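Local atomic coordinates of pyridine synthase TbtD (Thermobispora bispora, PDB entry 5WA4), a protein that probably catalyses the formal [4+2] aza-cycloaddition that forms the pyridine ring of the thiopeptide thiomuracin, and binds the leader peptide of its substrate. Residues 171-180 with 314-325; 226-235 with 243-251. All blocks are in the same frame, centred on the assembly; numbering follows the deposited sequence.

Contact 1. Residues 171-180 with 314-325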
loop_
_atom_site.group_PDB
_atom_site.type_symbol
_atom_site.label_atom_id
_atom_site.label_comp_id
_atom_site.label_asym_id
_atom_site.label_seq_id
_atom_site.Cartn_x
_atom_site.Cartn_y
_atom_site.Cartn_z
ATOM N N LEU E 171 12.546 -31.633 -19.334
ATOM C CA LEU E 171 13.305 -31.306 -18.125
ATOM C C LEU E 171 12.432 -30.693 -17.044
ATOM O O LEU E 171 12.427 -31.152 -15.900
ATOM C CB LEU E 171 14.457 -30.359 -18.445
ATOM C CG LEU E 171 15.498 -30.991 -19.363
ATOM C CD1 LEU E 171 16.709 -30.074 -19.574
ATOM C CD2 LEU E 171 15.894 -32.367 -18.842
ATOM N N VAL E 172 11.687 -29.658 -17.405
ATOM C CA VAL E 172 10.813 -28.982 -16.448
ATOM C C VAL E 172 9.828 -29.951 -15.789
ATOM O O VAL E 172 9.702 -29.977 -14.579
ATOM C CB VAL E 172 10.058 -27.818 -17.140
ATOM C CG1 VAL E 172 8.685 -27.606 -16.554
ATOM C CG2 VAL E 172 10.886 -26.553 -17.080
ATOM N N VAL E 173 9.144 -30.757 -16.587
ATOM C CA VAL E 173 8.199 -31.739 -16.056
ATOM C C VAL E 173 8.888 -32.772 -15.146
ATOM O O VAL E 173 8.346 -33.149 -14.113
ATOM C CB VAL E 173 7.468 -32.496 -17.205
ATOM C CG1 VAL E 173 6.558 -33.587 -16.655
ATOM C CG2 VAL E 173 6.665 -31.542 -18.059
ATOM N N ALA E 174 10.079 -33.220 -15.542
ATOM C CA ALA E 174 10.759 -34.318 -14.858
ATOM C C ALA E 174 11.206 -33.908 -13.454
ATOM O O ALA E 174 11.032 -34.663 -12.482
ATOM C CB ALA E 174 11.945 -34.798 -15.668
ATOM N N THR E 175 11.776 -32.708 -13.362
ATOM C CA THR E 175 12.163 -32.128 -12.090
ATOM C C THR E 175 10.971 -31.986 -11.125
ATOM O O THR E 175 11.088 -32.321 -9.926
ATOM C CB THR E 175 12.840 -30.777 -12.307
ATOM O OG1 THR E 175 13.983 -30.970 -13.150
ATOM C CG2 THR E 175 13.303 -30.178 -10.993
ATOM N N ALA E 176 9.828 -31.511 -11.618
ATOM C CA ALA E 176 8.683 -31.325 -10.725
ATOM C C ALA E 176 8.111 -32.649 -10.287
ATOM O O ALA E 176 7.489 -32.728 -9.232
ATOM C CB ALA E 176 7.601 -30.500 -11.372
ATOM N N HIS E 177 8.292 -33.698 -11.094
ATOM C CA HIS E 177 7.703 -34.990 -10.725
ATOM C C HIS E 177 8.621 -35.733 -9.755
ATOM O O HIS E 177 8.178 -36.244 -8.724
ATOM C CB HIS E 177 7.422 -35.862 -11.952
ATOM C CG HIS E 177 6.587 -37.063 -11.640
ATOM N ND1 HIS E 177 5.421 -36.986 -10.911
ATOM C CD2 HIS E 177 6.774 -38.377 -11.911
ATOM C CE1 HIS E 177 4.911 -38.196 -10.767
ATOM N NE2 HIS E 177 5.712 -39.058 -11.364
ATOM N N ALA E 178 9.903 -35.766 -10.090
ATOM C CA ALA E 178 10.869 -36.551 -9.357
ATOM C C ALA E 178 11.331 -35.861 -8.078
ATOM O O ALA E 178 11.355 -36.473 -7.015
ATOM C CB ALA E 178 12.067 -36.865 -10.252
ATOM N N LEU E 179 11.708 -34.593 -8.180
ATOM C CA LEU E 179 12.338 -33.919 -7.061
ATOM C C LEU E 179 11.398 -33.104 -6.181
ATOM O O LEU E 179 11.872 -32.333 -5.349
ATOM C CB LEU E 179 13.454 -33.008 -7.562
ATOM C CG LEU E 179 14.659 -33.708 -8.183
ATOM C CD1 LEU E 179 14.663 -33.497 -9.683
ATOM C CD2 LEU E 179 15.964 -33.205 -7.573
ATOM N N SER E 180 10.086 -33.249 -6.337
ATOM C CA SER E 180 9.181 -32.651 -5.349
ATOM C C SER E 180 8.637 -33.748 -4.431
ATOM O O SER E 180 8.859 -34.943 -4.683
ATOM C CB SER E 180 8.032 -31.890 -6.019
ATOM O OG SER E 180 7.062 -32.765 -6.549
ATOM N N TYR E 314 13.527 -28.024 -3.193
ATOM C CA TYR E 314 12.778 -28.131 -4.425
ATOM C C TYR E 314 12.862 -26.821 -5.226
ATOM O O TYR E 314 13.284 -26.843 -6.370
ATOM C CB TYR E 314 11.320 -28.498 -4.153
ATOM C CG TYR E 314 10.510 -28.509 -5.429
ATOM C CD1 TYR E 314 10.640 -29.545 -6.344
ATOM C CD2 TYR E 314 9.632 -27.478 -5.730
ATOM C CE1 TYR E 314 9.914 -29.555 -7.526
ATOM C CE2 TYR E 314 8.903 -27.478 -6.900
ATOM C CZ TYR E 314 9.046 -28.519 -7.796
ATOM O OH TYR E 314 8.333 -28.523 -8.972
ATOM N N ARG E 315 12.495 -25.684 -4.628
ATOM C CA ARG E 315 12.558 -24.429 -5.357
ATOM C C ARG E 315 13.972 -24.118 -5.865
ATOM O O ARG E 315 14.125 -23.535 -6.937
ATOM C CB ARG E 315 12.014 -23.219 -4.545
ATOM C CG ARG E 315 10.594 -23.341 -3.901
ATOM C CD ARG E 315 9.775 -22.004 -4.130
ATOM N NE ARG E 315 9.065 -22.058 -5.427
ATOM C CZ ARG E 315 7.741 -22.093 -5.607
ATOM N NH1 ARG E 315 6.896 -21.923 -4.589
ATOM N NH2 ARG E 315 7.258 -22.195 -6.837
ATOM N N LEU E 316 15.012 -24.519 -5.150
ATOM C CA LEU E 316 16.351 -24.211 -5.648
ATOM C C LEU E 316 16.643 -25.041 -6.900
ATOM O O LEU E 316 17.364 -24.616 -7.816
ATOM C CB LEU E 316 17.417 -24.468 -4.583
ATOM C CG LEU E 316 18.821 -24.068 -5.035
ATOM C CD1 LEU E 316 19.511 -23.139 -4.051
ATOM C CD2 LEU E 316 19.655 -25.310 -5.261
ATOM N N VAL E 317 16.064 -26.235 -6.932
ATOM C CA VAL E 317 16.451 -27.213 -7.917
ATOM C C VAL E 317 15.593 -26.995 -9.200
ATOM O O VAL E 317 16.124 -27.008 -10.324
ATOM C CB VAL E 317 16.359 -28.643 -7.300
ATOM C CG1 VAL E 317 15.000 -29.285 -7.442
ATOM C CG2 VAL E 317 17.461 -29.497 -7.791
ATOM N N ILE E 318 14.301 -26.705 -9.050
ATOM C CA ILE E 318 13.523 -26.268 -10.201
ATOM C C ILE E 318 14.102 -24.947 -10.743
ATOM O O ILE E 318 14.084 -24.705 -11.946
ATOM C CB ILE E 318 12.015 -26.093 -9.877
ATOM C CG1 ILE E 318 11.201 -25.975 -11.165
ATOM C CG2 ILE E 318 11.766 -24.864 -9.083
ATOM C CD1 ILE E 318 10.800 -27.335 -11.757
ATOM N N ASN E 319 14.652 -24.102 -9.877
ATOM C CA ASN E 319 15.228 -22.865 -10.376
ATOM C C ASN E 319 16.524 -23.099 -11.121
ATOM O O ASN E 319 16.832 -22.405 -12.091
ATOM C CB ASN E 319 15.444 -21.873 -9.248
ATOM C CG ASN E 319 14.363 -20.832 -9.212
ATOM O OD1 ASN E 319 13.330 -21.013 -8.555
ATOM N ND2 ASN E 319 14.563 -19.750 -9.964
ATOM N N CYS E 320 17.276 -24.090 -10.674
ATOM C CA CYS E 320 18.486 -24.468 -11.368
ATOM C C CYS E 320 18.117 -25.014 -12.772
ATOM O O CYS E 320 18.824 -24.780 -13.751
ATOM C CB CYS E 320 19.271 -25.495 -10.528
ATOM S SG CYS E 320 20.317 -24.739 -9.198
ATOM N N THR E 321 16.999 -25.725 -12.871
ATOM C CA THR E 321 16.549 -26.202 -14.162
ATOM C C THR E 321 16.294 -25.026 -15.109
ATOM O O THR E 321 16.806 -25.007 -16.247
ATOM C CB THR E 321 15.282 -27.038 -14.050
ATOM O OG1 THR E 321 15.579 -28.253 -13.361
ATOM C CG2 THR E 321 14.745 -27.367 -15.431
ATOM N N TYR E 322 15.514 -24.052 -14.639
ATOM C CA TYR E 322 15.234 -22.879 -15.450
ATOM C C TYR E 322 16.552 -22.254 -15.872
ATOM O O TYR E 322 16.684 -21.844 -17.008
ATOM C CB TYR E 322 14.374 -21.861 -14.701
ATOM C CG TYR E 322 12.981 -22.340 -14.327
ATOM C CD1 TYR E 322 12.365 -23.385 -15.017
ATOM C CD2 TYR E 322 12.280 -21.737 -13.287
ATOM C CE1 TYR E 322 11.092 -23.817 -14.672
ATOM C CE2 TYR E 322 11.011 -22.145 -12.940
ATOM C CZ TYR E 322 10.415 -23.187 -13.625
ATOM O OH TYR E 322 9.146 -23.612 -13.248
ATOM N N LEU E 323 17.539 -22.216 -14.978
ATOM C CA LEU E 323 18.815 -21.571 -15.288
ATOM C C LEU E 323 19.596 -22.348 -16.369
ATOM O O LEU E 323 20.372 -21.753 -17.148
ATOM C CB LEU E 323 19.665 -21.406 -14.021
ATOM C CG LEU E 323 19.411 -20.280 -13.000
ATOM C CD1 LEU E 323 20.355 -20.435 -11.843
ATOM C CD2 LEU E 323 19.614 -18.899 -13.596
ATOM N N HIS E 324 19.367 -23.663 -16.416
ATOM C CA HIS E 324 19.925 -24.549 -17.435
ATOM C C HIS E 324 19.315 -24.202 -18.793
ATOM O O HIS E 324 20.028 -23.944 -19.750
ATOM C CB HIS E 324 19.633 -26.003 -17.064
ATOM C CG HIS E 324 20.186 -27.033 -18.014
ATOM N ND1 HIS E 324 21.523 -27.100 -18.361
ATOM C CD2 HIS E 324 19.583 -28.075 -18.646
ATOM C CE1 HIS E 324 21.715 -28.132 -19.166
ATOM N NE2 HIS E 324 20.556 -28.745 -19.348
ATOM N N LEU E 325 17.983 -24.195 -18.862
ATOM C CA LEU E 325 17.264 -23.890 -20.090
ATOM C C LEU E 325 17.715 -22.536 -20.668
ATOM O O LEU E 325 17.895 -22.417 -21.872
ATOM C CB LEU E 325 15.748 -23.891 -19.858
ATOM C CG LEU E 325 15.173 -25.133 -19.186
ATOM C CD1 LEU E 325 13.681 -25.015 -18.929
ATOM C CD2 LEU E 325 15.484 -26.398 -19.962
#

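Contact 2. Residues 226-235 with 243-251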
loop_
_atom_site.group_PDB
_atom_site.type_symbol
_atom_site.label_atom_id
_atom_site.label_comp_id
_atom_site.label_asym_id
_atom_site.label_seq_id
_atom_site.Cartn_x
_atom_site.Cartn_y
_atom_site.Cartn_z
ATOM N N ARG E 226 2.796 -37.256 -23.682
ATOM C CA ARG E 226 4.223 -37.065 -23.430
ATOM C C ARG E 226 4.510 -36.781 -21.936
ATOM O O ARG E 226 5.561 -37.150 -21.418
ATOM C CB ARG E 226 4.790 -35.946 -24.283
ATOM C CG ARG E 226 6.283 -36.017 -24.328
ATOM C CD ARG E 226 6.899 -34.848 -25.014
ATOM N NE ARG E 226 8.347 -35.023 -25.070
ATOM C CZ ARG E 226 8.972 -35.787 -25.961
ATOM N NH1 ARG E 226 8.261 -36.458 -26.852
ATOM N NH2 ARG E 226 10.300 -35.883 -25.967
ATOM N N LEU E 227 3.569 -36.142 -21.246
ATOM C CA LEU E 227 3.752 -35.844 -19.836
ATOM C C LEU E 227 3.655 -37.130 -19.004
ATOM O O LEU E 227 4.470 -37.362 -18.119
ATOM C CB LEU E 227 2.736 -34.798 -19.367
ATOM C CG LEU E 227 2.655 -34.495 -17.867
ATOM C CD1 LEU E 227 2.484 -33.011 -17.676
ATOM C CD2 LEU E 227 1.508 -35.225 -17.203
ATOM N N ILE E 228 2.668 -37.965 -19.306
ATOM C CA ILE E 228 2.620 -39.328 -18.775
ATOM C C ILE E 228 3.927 -40.097 -19.045
ATOM O O ILE E 228 4.407 -40.843 -18.195
ATOM C CB ILE E 228 1.446 -40.121 -19.377
ATOM C CG1 ILE E 228 0.119 -39.462 -19.008
ATOM C CG2 ILE E 228 1.452 -41.545 -18.866
ATOM C CD1 ILE E 228 -1.084 -40.191 -19.538
ATOM N N ALA E 229 4.509 -39.898 -20.222
ATOM C CA ALA E 229 5.730 -40.603 -20.588
ATOM C C ALA E 229 6.994 -40.008 -19.931
ATOM O O ALA E 229 7.931 -40.751 -19.607
ATOM C CB ALA E 229 5.878 -40.629 -22.111
ATOM N N VAL E 230 7.030 -38.686 -19.753
ATOM C CA VAL E 230 8.180 -38.031 -19.121
ATOM C C VAL E 230 8.203 -38.332 -17.631
ATOM O O VAL E 230 9.266 -38.582 -17.040
ATOM C CB VAL E 230 8.168 -36.502 -19.329
ATOM C CG1 VAL E 230 8.951 -35.789 -18.250
ATOM C CG2 VAL E 230 8.744 -36.177 -20.678
ATOM N N ALA E 231 7.021 -38.322 -17.030
ATOM C CA ALA E 231 6.912 -38.660 -15.631
ATOM C C ALA E 231 7.398 -40.097 -15.413
ATOM O O ALA E 231 8.103 -40.361 -14.445
ATOM C CB ALA E 231 5.484 -38.475 -15.144
ATOM N N SER E 232 7.040 -41.003 -16.329
ATOM C CA SER E 232 7.464 -42.405 -16.275
ATOM C C SER E 232 8.985 -42.546 -16.241
ATOM O O SER E 232 9.528 -43.206 -15.360
ATOM C CB SER E 232 6.909 -43.194 -17.470
ATOM O OG SER E 232 5.499 -43.351 -17.404
ATOM N N SER E 233 9.680 -41.929 -17.193
ATOM C CA SER E 233 11.146 -41.933 -17.191
ATOM C C SER E 233 11.734 -41.183 -16.007
ATOM O O SER E 233 12.947 -41.112 -15.854
ATOM C CB SER E 233 11.704 -41.324 -18.479
ATOM O OG SER E 233 11.630 -42.237 -19.549
ATOM N N ALA E 234 10.876 -40.602 -15.183
ATOM C CA ALA E 234 11.357 -39.825 -14.072
ATOM C C ALA E 234 11.292 -40.610 -12.769
ATOM O O ALA E 234 12.020 -40.285 -11.822
ATOM C CB ALA E 234 10.578 -38.556 -13.961
ATOM N N GLU E 235 10.455 -41.652 -12.731
ATOM C CA GLU E 235 10.256 -42.417 -11.505
ATOM C C GLU E 235 10.750 -43.870 -11.530
ATOM O O GLU E 235 11.446 -44.283 -10.612
ATOM C CB GLU E 235 8.775 -42.386 -11.109
ATOM C CG GLU E 235 7.805 -42.927 -12.140
ATOM C CD GLU E 235 6.344 -42.770 -11.716
ATOM O OE1 GLU E 235 6.029 -41.809 -10.984
ATOM O OE2 GLU E 235 5.513 -43.633 -12.087
ATOM N N LEU E 243 13.159 -42.854 -22.284
ATOM C CA LEU E 243 13.661 -41.494 -22.545
ATOM C C LEU E 243 14.911 -41.248 -21.726
ATOM O O LEU E 243 14.810 -40.781 -20.591
ATOM C CB LEU E 243 12.652 -40.408 -22.164
ATOM C CG LEU E 243 11.352 -40.074 -22.872
ATOM C CD1 LEU E 243 10.703 -38.956 -22.106
ATOM C CD2 LEU E 243 11.596 -39.653 -24.296
ATOM N N PRO E 244 16.087 -41.571 -22.271
ATOM C CA PRO E 244 17.332 -41.356 -21.522
ATOM C C PRO E 244 17.472 -39.979 -20.857
ATOM O O PRO E 244 17.366 -39.933 -19.651
ATOM C CB PRO E 244 18.402 -41.564 -22.591
ATOM C CG PRO E 244 17.805 -42.639 -23.445
ATOM C CD PRO E 244 16.309 -42.398 -23.468
ATOM N N HIS E 245 17.641 -38.903 -21.615
ATOM C CA HIS E 245 18.077 -37.615 -21.075
ATOM C C HIS E 245 17.260 -37.101 -19.864
ATOM O O HIS E 245 17.741 -36.249 -19.101
ATOM C CB HIS E 245 18.025 -36.548 -22.167
ATOM C CG HIS E 245 16.643 -36.065 -22.433
ATOM N ND1 HIS E 245 15.667 -36.876 -22.970
ATOM C CD2 HIS E 245 16.045 -34.886 -22.154
ATOM C CE1 HIS E 245 14.535 -36.202 -23.048
ATOM N NE2 HIS E 245 14.735 -34.994 -22.553
ATOM N N VAL E 246 16.023 -37.570 -19.714
ATOM C CA VAL E 246 15.242 -37.254 -18.529
ATOM C C VAL E 246 15.865 -37.966 -17.324
ATOM O O VAL E 246 16.030 -37.370 -16.254
ATOM C CB VAL E 246 13.755 -37.654 -18.690
ATOM C CG1 VAL E 246 13.107 -37.967 -17.338
ATOM C CG2 VAL E 246 12.994 -36.553 -19.399
ATOM N N ARG E 247 16.231 -39.231 -17.515
ATOM C CA ARG E 247 16.819 -40.026 -16.458
ATOM C C ARG E 247 18.118 -39.448 -15.953
ATOM O O ARG E 247 18.361 -39.448 -14.741
ATOM C CB ARG E 247 17.035 -41.477 -16.901
ATOM C CG ARG E 247 15.764 -42.192 -16.778
ATOM C CD ARG E 247 15.782 -43.139 -15.588
ATOM N NE ARG E 247 14.449 -43.024 -15.001
ATOM C CZ ARG E 247 14.071 -43.497 -13.814
ATOM N NH1 ARG E 247 14.901 -44.190 -13.056
ATOM N NH2 ARG E 247 12.847 -43.265 -13.369
ATOM N N GLU E 248 18.953 -38.918 -16.836
ATOM C CA GLU E 248 20.181 -38.409 -16.275
ATOM C C GLU E 248 19.966 -37.062 -15.657
ATOM O O GLU E 248 20.678 -36.707 -14.720
ATOM C CB GLU E 248 21.320 -38.341 -17.270
ATOM C CG GLU E 248 22.084 -39.616 -17.162
ATOM C CD GLU E 248 23.544 -39.432 -16.776
ATOM O OE1 GLU E 248 24.009 -38.273 -16.635
ATOM O OE2 GLU E 248 24.190 -40.477 -16.518
ATOM N N TRP E 249 18.971 -36.329 -16.139
ATOM C CA TRP E 249 18.686 -35.044 -15.546
ATOM C C TRP E 249 18.337 -35.261 -14.097
ATOM O O TRP E 249 18.995 -34.696 -13.229
ATOM C CB TRP E 249 17.553 -34.315 -16.254
ATOM C CG TRP E 249 17.334 -32.937 -15.676
ATOM C CD1 TRP E 249 16.218 -32.480 -15.009
ATOM C CD2 TRP E 249 18.265 -31.844 -15.684
ATOM N NE1 TRP E 249 16.407 -31.166 -14.626
ATOM C CE2 TRP E 249 17.653 -30.762 -15.027
ATOM C CE3 TRP E 249 19.552 -31.681 -16.182
ATOM C CZ2 TRP E 249 18.283 -29.549 -14.865
ATOM C CZ3 TRP E 249 20.176 -30.467 -16.018
ATOM C CH2 TRP E 249 19.547 -29.420 -15.368
ATOM N N VAL E 250 17.299 -36.055 -13.847
ATOM C CA VAL E 250 16.875 -36.331 -12.482
ATOM C C VAL E 250 18.043 -36.808 -11.617
ATOM O O VAL E 250 18.370 -36.198 -10.596
ATOM C CB VAL E 250 15.775 -37.382 -12.432
ATOM C CG1 VAL E 250 15.553 -37.811 -10.984
ATOM C CG2 VAL E 250 14.488 -36.839 -13.044
ATOM N N ARG E 251 18.711 -37.858 -12.077
ATOM C CA ARG E 251 19.777 -38.516 -11.324
ATOM C C ARG E 251 20.901 -37.572 -10.870
ATOM O O ARG E 251 21.588 -37.828 -9.878
ATOM C CB ARG E 251 20.356 -39.652 -12.167
ATOM C CG ARG E 251 21.390 -40.448 -11.472
ATOM C CD ARG E 251 22.171 -41.287 -12.415
ATOM N NE ARG E 251 21.303 -41.781 -13.452
ATOM C CZ ARG E 251 21.664 -41.894 -14.724
ATOM N NH1 ARG E 251 22.916 -41.639 -15.097
ATOM N NH2 ARG E 251 20.786 -42.349 -15.602
#

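Contact 1. Residues 171-180 with 314-325
Thr175 and Thr321 meet with matching first torsions (chi1 -58° and -67°): in both, OG1 is anti to the carbonyl carbon and the methyl anti to the backbone N. The two side chains run alongside each other in opposite senses, bringing Thr175 OG1 within 3.2 Å of Thr321 OG1. The single indole N-H of Trp249, on helix 244-265, is shared by both oxygens, with Thr175 OG1 the nearer acceptor. Thr175 OG1 also bonds to Leu171 O from above the carbonyl plane. Nearby, Ile318 CD1 packs 3.9 Å from Thr175 CG2.

Tyr314, its ring swung anti to the backbone N (chi1 176°), reaches the end of helix 164-178. Leu179 O lies 3.2 Å from Tyr314 CD1 at the ring edge, and Thr175 O is near the same plane. The phenol oxygen passes close to Ala176 and bonds to Ser190.

Toward the other end, Val172 CG2 meets the edge of Tyr322, 3.7 Å from its CE1, and Leu171 CD1 touches the edge of His324, 3.6 Å from its CD2. The nearly antiparallel helices, axes 9.8 Å apart, are joined mainly by apolar packing; Trp249, Ser190 and, for Thr175, Leu171 O satisfy the three buried hydroxyls, so none lacks a partner.

Contact 2. Residues 226-235 with 243-251
The guanidinium of Arg247 turns an edge to Ser233 O, which sits 17° out of the guanidinium plane. Its NE donates to that carbonyl oxygen, Arg247 NE to Ser233 O being 2.6 Å with an N-H...O angle of 148°, and approaches from above the carbonyl plane. Bends at chi2 and chi3 bring the arginine chain round to the C-terminal end of helix 220-235, with Arg247 CG 3.2 Å from the same Ser233 O. The second flat group, the guanidinium of Arg226, is met obliquely by a methyl, Leu243 CD2 lying 4.3 Å from Arg226 NH2. Arg226 NE forms a salt bridge with Asp170, and the residue also packs on an apolar side chain of the bound peptide.

Between the two arginines, Ser233 OG accepts a weak bond from Leu243 N (3.2 Å), the residue at the N-cap position of helix 244-265. The same leucine sends CD1 across to Val230 CG2, 3.7 Å away, the two side chains crossing obliquely. Val246 CG1 wedges against the backbone of Ser233, 3.5 Å from its O, and Ala234 CB faces Val246 CG1 and Val250 CG2 loosely, both on one side of it.

The helix axes approach to 8.4 Å and cross at -50°. Two consecutive helices joined by a short loop thus form a local pair within the helical part of this fold, with the polar bonds near the connecting loop.

In the fold
Both segments of contact 2 fall, in sequence, between the two segments of contact 1, and the contact centres lie 12 Å apart. Helix 244-265 joins them: its Trp249 packs on Leu171, with Leu171 CD2 3.5 Å from Trp249 CG, stacks with His324, and turns its indole N-H to the threonine pair, touching both helices of contact 1. A second bridge runs from helix 220-235, where Glu235 OE1 probably accepts from His177 NE2 at 2.8 Å. Contact 1 is the more central, about 10 Å from the chain centre against about 18 Å for contact 2, measured between centres. The bound peptide reaches contact 2 at Arg226, whose partner Asp170 immediately precedes segment 171-180.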